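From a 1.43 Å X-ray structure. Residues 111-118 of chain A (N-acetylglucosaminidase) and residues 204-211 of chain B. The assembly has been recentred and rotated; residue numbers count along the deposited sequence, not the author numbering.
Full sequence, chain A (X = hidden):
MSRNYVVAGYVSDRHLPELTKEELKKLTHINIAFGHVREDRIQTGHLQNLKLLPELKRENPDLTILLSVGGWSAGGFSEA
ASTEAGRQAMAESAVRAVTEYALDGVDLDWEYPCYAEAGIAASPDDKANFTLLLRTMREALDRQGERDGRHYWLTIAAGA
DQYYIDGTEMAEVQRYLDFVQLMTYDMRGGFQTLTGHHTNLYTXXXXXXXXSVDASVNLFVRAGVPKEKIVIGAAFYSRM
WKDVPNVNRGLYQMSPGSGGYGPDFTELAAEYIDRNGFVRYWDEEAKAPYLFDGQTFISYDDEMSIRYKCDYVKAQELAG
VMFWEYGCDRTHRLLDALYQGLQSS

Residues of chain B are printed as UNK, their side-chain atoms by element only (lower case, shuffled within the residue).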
# COMPACT_ATOMS: atom_id res chain seq x y z
N GLU A 111 13.96 7.75 -9.31
CA GLU A 111 12.68 7.26 -8.82
C GLU A 111 12.44 5.85 -9.35
O GLU A 111 11.82 5.70 -10.40
CB GLU A 111 11.57 8.24 -9.25
CG GLU A 111 11.81 9.66 -8.70
CD GLU A 111 10.68 10.64 -9.00
OE1 GLU A 111 9.59 10.22 -9.40
OE2 GLU A 111 10.90 11.86 -8.82
N TYR A 112 12.93 4.83 -8.65
CA TYR A 112 13.63 4.90 -7.37
C TYR A 112 14.61 3.72 -7.35
O TYR A 112 14.38 2.74 -8.06
CB TYR A 112 12.66 4.70 -6.19
CG TYR A 112 11.35 5.46 -6.27
CD1 TYR A 112 11.25 6.76 -5.77
CD2 TYR A 112 10.22 4.88 -6.84
CE1 TYR A 112 10.03 7.46 -5.84
CE2 TYR A 112 9.03 5.56 -6.91
CZ TYR A 112 8.94 6.84 -6.41
OH TYR A 112 7.72 7.49 -6.52
N PRO A 113 15.65 3.76 -6.52
CA PRO A 113 16.56 2.61 -6.43
C PRO A 113 15.80 1.33 -6.13
O PRO A 113 15.00 1.28 -5.19
CB PRO A 113 17.49 2.98 -5.27
CG PRO A 113 17.48 4.48 -5.25
CD PRO A 113 16.07 4.87 -5.65
N CYS A 114 16.01 0.30 -6.96
CA CYS A 114 15.41 -1.04 -6.90
C CYS A 114 14.06 -1.14 -7.60
O CYS A 114 13.52 -2.25 -7.71
CB CYS A 114 15.29 -1.62 -5.47
SG CYS A 114 16.84 -1.74 -4.55
N TYR A 115 13.50 -0.04 -8.08
CA TYR A 115 12.13 -0.00 -8.60
C TYR A 115 12.13 0.41 -10.06
O TYR A 115 12.66 1.47 -10.42
CB TYR A 115 11.25 0.91 -7.74
CG TYR A 115 11.18 0.37 -6.34
CD1 TYR A 115 10.36 -0.72 -6.05
CD2 TYR A 115 11.97 0.88 -5.32
CE1 TYR A 115 10.31 -1.26 -4.79
CE2 TYR A 115 11.93 0.35 -4.05
CZ TYR A 115 11.10 -0.73 -3.79
OH TYR A 115 11.07 -1.28 -2.52
N ALA A 116 11.52 -0.41 -10.91
CA ALA A 116 11.48 -0.16 -12.34
C ALA A 116 10.10 0.29 -12.81
O ALA A 116 9.88 0.41 -14.03
CB ALA A 116 11.91 -1.42 -13.11
N GLU A 117 9.19 0.58 -11.88
CA GLU A 117 7.80 0.85 -12.22
C GLU A 117 7.63 2.06 -13.13
O GLU A 117 6.61 2.16 -13.83
CB GLU A 117 6.98 1.05 -10.94
CG GLU A 117 6.52 -0.22 -10.27
CD GLU A 117 7.54 -0.88 -9.36
OE1 GLU A 117 8.71 -0.44 -9.31
OE2 GLU A 117 7.16 -1.90 -8.73
N ALA A 118 8.59 2.99 -13.13
CA ALA A 118 8.48 4.16 -14.00
C ALA A 118 8.93 3.88 -15.42
O ALA A 118 8.94 4.80 -16.25
CB ALA A 118 9.27 5.34 -13.42
N UNK B 204 8.78 -9.50 -2.58
CA UNK B 204 9.78 -9.47 -3.63
C UNK B 204 10.43 -8.12 -3.83
O UNK B 204 9.81 -7.07 -3.64
N UNK B 205 11.70 -8.15 -4.25
CA UNK B 205 12.42 -6.92 -4.56
C UNK B 205 11.80 -6.23 -5.77
O UNK B 205 11.43 -6.88 -6.75
o UNK B 205 14.63 -5.98 -5.01
c UNK B 205 13.91 -7.21 -4.81
c UNK B 205 14.12 -8.09 -6.04
N UNK B 206 11.67 -4.91 -5.69
CA UNK B 206 11.14 -4.15 -6.80
C UNK B 206 9.64 -3.95 -6.80
O UNK B 206 9.14 -3.32 -7.74
N UNK B 207 8.92 -4.48 -5.82
CA UNK B 207 7.48 -4.27 -5.69
C UNK B 207 7.23 -3.04 -4.83
O UNK B 207 7.71 -2.97 -3.70
o UNK B 207 4.75 -4.51 -5.54
c UNK B 207 6.86 -5.50 -5.02
c UNK B 207 5.34 -5.53 -5.13
o UNK B 207 4.74 -6.57 -4.77
N UNK B 208 6.46 -2.07 -5.35
CA UNK B 208 6.11 -0.90 -4.54
C UNK B 208 5.24 -1.29 -3.34
O UNK B 208 5.24 -0.58 -2.32
c UNK B 208 5.26 1.77 -7.28
c UNK B 208 6.16 0.82 -6.49
c UNK B 208 5.36 0.14 -5.38
c UNK B 208 7.37 1.57 -5.95
N UNK B 209 4.51 -2.39 -3.45
CA UNK B 209 3.67 -2.89 -2.37
C UNK B 209 4.45 -3.98 -1.65
O UNK B 209 5.09 -4.82 -2.29
c UNK B 209 2.37 -3.43 -2.96
c UNK B 209 0.58 -1.67 -2.89
c UNK B 209 0.02 -0.37 -4.82
c UNK B 209 0.97 -1.04 -5.55
c UNK B 209 1.72 -2.04 -4.95
c UNK B 209 -0.17 -0.67 -3.49
c UNK B 209 1.54 -2.37 -3.62
N UNK B 210 4.48 -3.92 -0.31
CA UNK B 210 5.44 -4.69 0.47
C UNK B 210 4.84 -5.84 1.26
O UNK B 210 5.56 -6.49 2.02
n UNK B 210 8.97 -3.65 -0.04
c UNK B 210 9.69 -4.45 -0.82
n UNK B 210 10.75 -5.07 -0.31
c UNK B 210 6.26 -3.77 1.39
c UNK B 210 6.87 -2.55 0.67
c UNK B 210 7.79 -2.93 -0.49
n UNK B 210 9.35 -4.64 -2.09
N UNK B 211 3.55 -6.13 1.09
CA UNK B 211 2.89 -7.17 1.87
C UNK B 211 3.17 -8.56 1.28
O UNK B 211 3.52 -8.71 0.11
c UNK B 211 0.69 -7.15 0.66
c UNK B 211 1.28 -7.43 4.51
c UNK B 211 1.38 -6.88 1.98
c UNK B 211 0.71 -7.68 3.12
O HOH W 1 14.85 -4.62 -7.68
O HOH W 2 12.55 -3.76 -3.14
O HOH W 3 10.35 -3.02 -10.27

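Position 204 has no side-chain atoms, only N, CA, C and O. It touches nothing on chain A. The residue is Gly B204, and it opens a type II beta turn that runs to position 207.

Position 205 has three side-chain atoms. One carbon carries an oxygen and a second carbon. The oxygen lies 4.4 Å from CB of Cys A114. This is Thr B205, with chi1 in the t well. Water 1 joins the two chains here: it lies 3.0 Å from OG1 of Thr B205 and donates to O of Cys A114 at 2.7 Å.

Position 206 again has no side chain, and its CA sits 3.2 Å from O of Cys A114, a CA-H...O contact. Phi is 90° and psi is -1°. At these angles a CB would be jammed against the carbonyl oxygen of the residue before. It would also stand 3.3 Å from O of Cys A114, which is tight. Both point to glycine, Gly B206.

Position 207 has four side-chain atoms: two carbons, the second carrying two oxygens. Its CA-to-CB bond points away from chain A. Its backbone O faces chain A and lies 3.3 Å from CE1 of Tyr A115, at the ring edge. The short carboxylate makes the residue Asp B207. The side chain serves its own loop, with OD1 accepting from N of position 209 at 3.0 Å.

Position 208 has four side-chain carbons, forked at the second, and no polar atom. One terminal carbon lies 3.8 Å from CD1 of Tyr A115 and 4.4 Å from CE2 of Tyr A112. The fork identifies Leu B208, and the carbon in question is CD2.

Position 209 has one carbon followed by a ring of six carbons, with no oxygen on the ring. It makes no contact with chain A. The residue is Phe B209.

Position 210 has three carbons, a nitrogen, and a carbon carrying two more nitrogens. OH of Tyr A115 lies over one face of this planar end, 3.8 Å from one of the two terminal nitrogens. This is Arg B210, and that nitrogen is NH1. NH1 donates to O of Gly B204 at 2.9 Å and to O of Asp B207 at 2.8 Å, so the side chain braces the turn.

Position 211 has four carbons, forked at the first, with one arm two carbons long. It is out of reach of chain A. The residue is Ile B211.

The contact brings two type II turns together, and 349 Å² is buried. Tyr A115 is central: its ring meets Leu B208 and the carbonyl oxygens of Gly B206 and Asp B207. OE2 of Glu A117 accepts a weak hydrogen bond from N of Leu B208 at 3.5 Å. The same OE2 is 2.6 Å from O of Gly B206; the coordinates do not settle where any proton sits. Waters 2 and 3 complete the polar links, bridging N of Gly B206 to OH of Tyr A115 and O of Gly B206 to N of Ala A116.

Chain B, residues 204-211: GTGDLFRI
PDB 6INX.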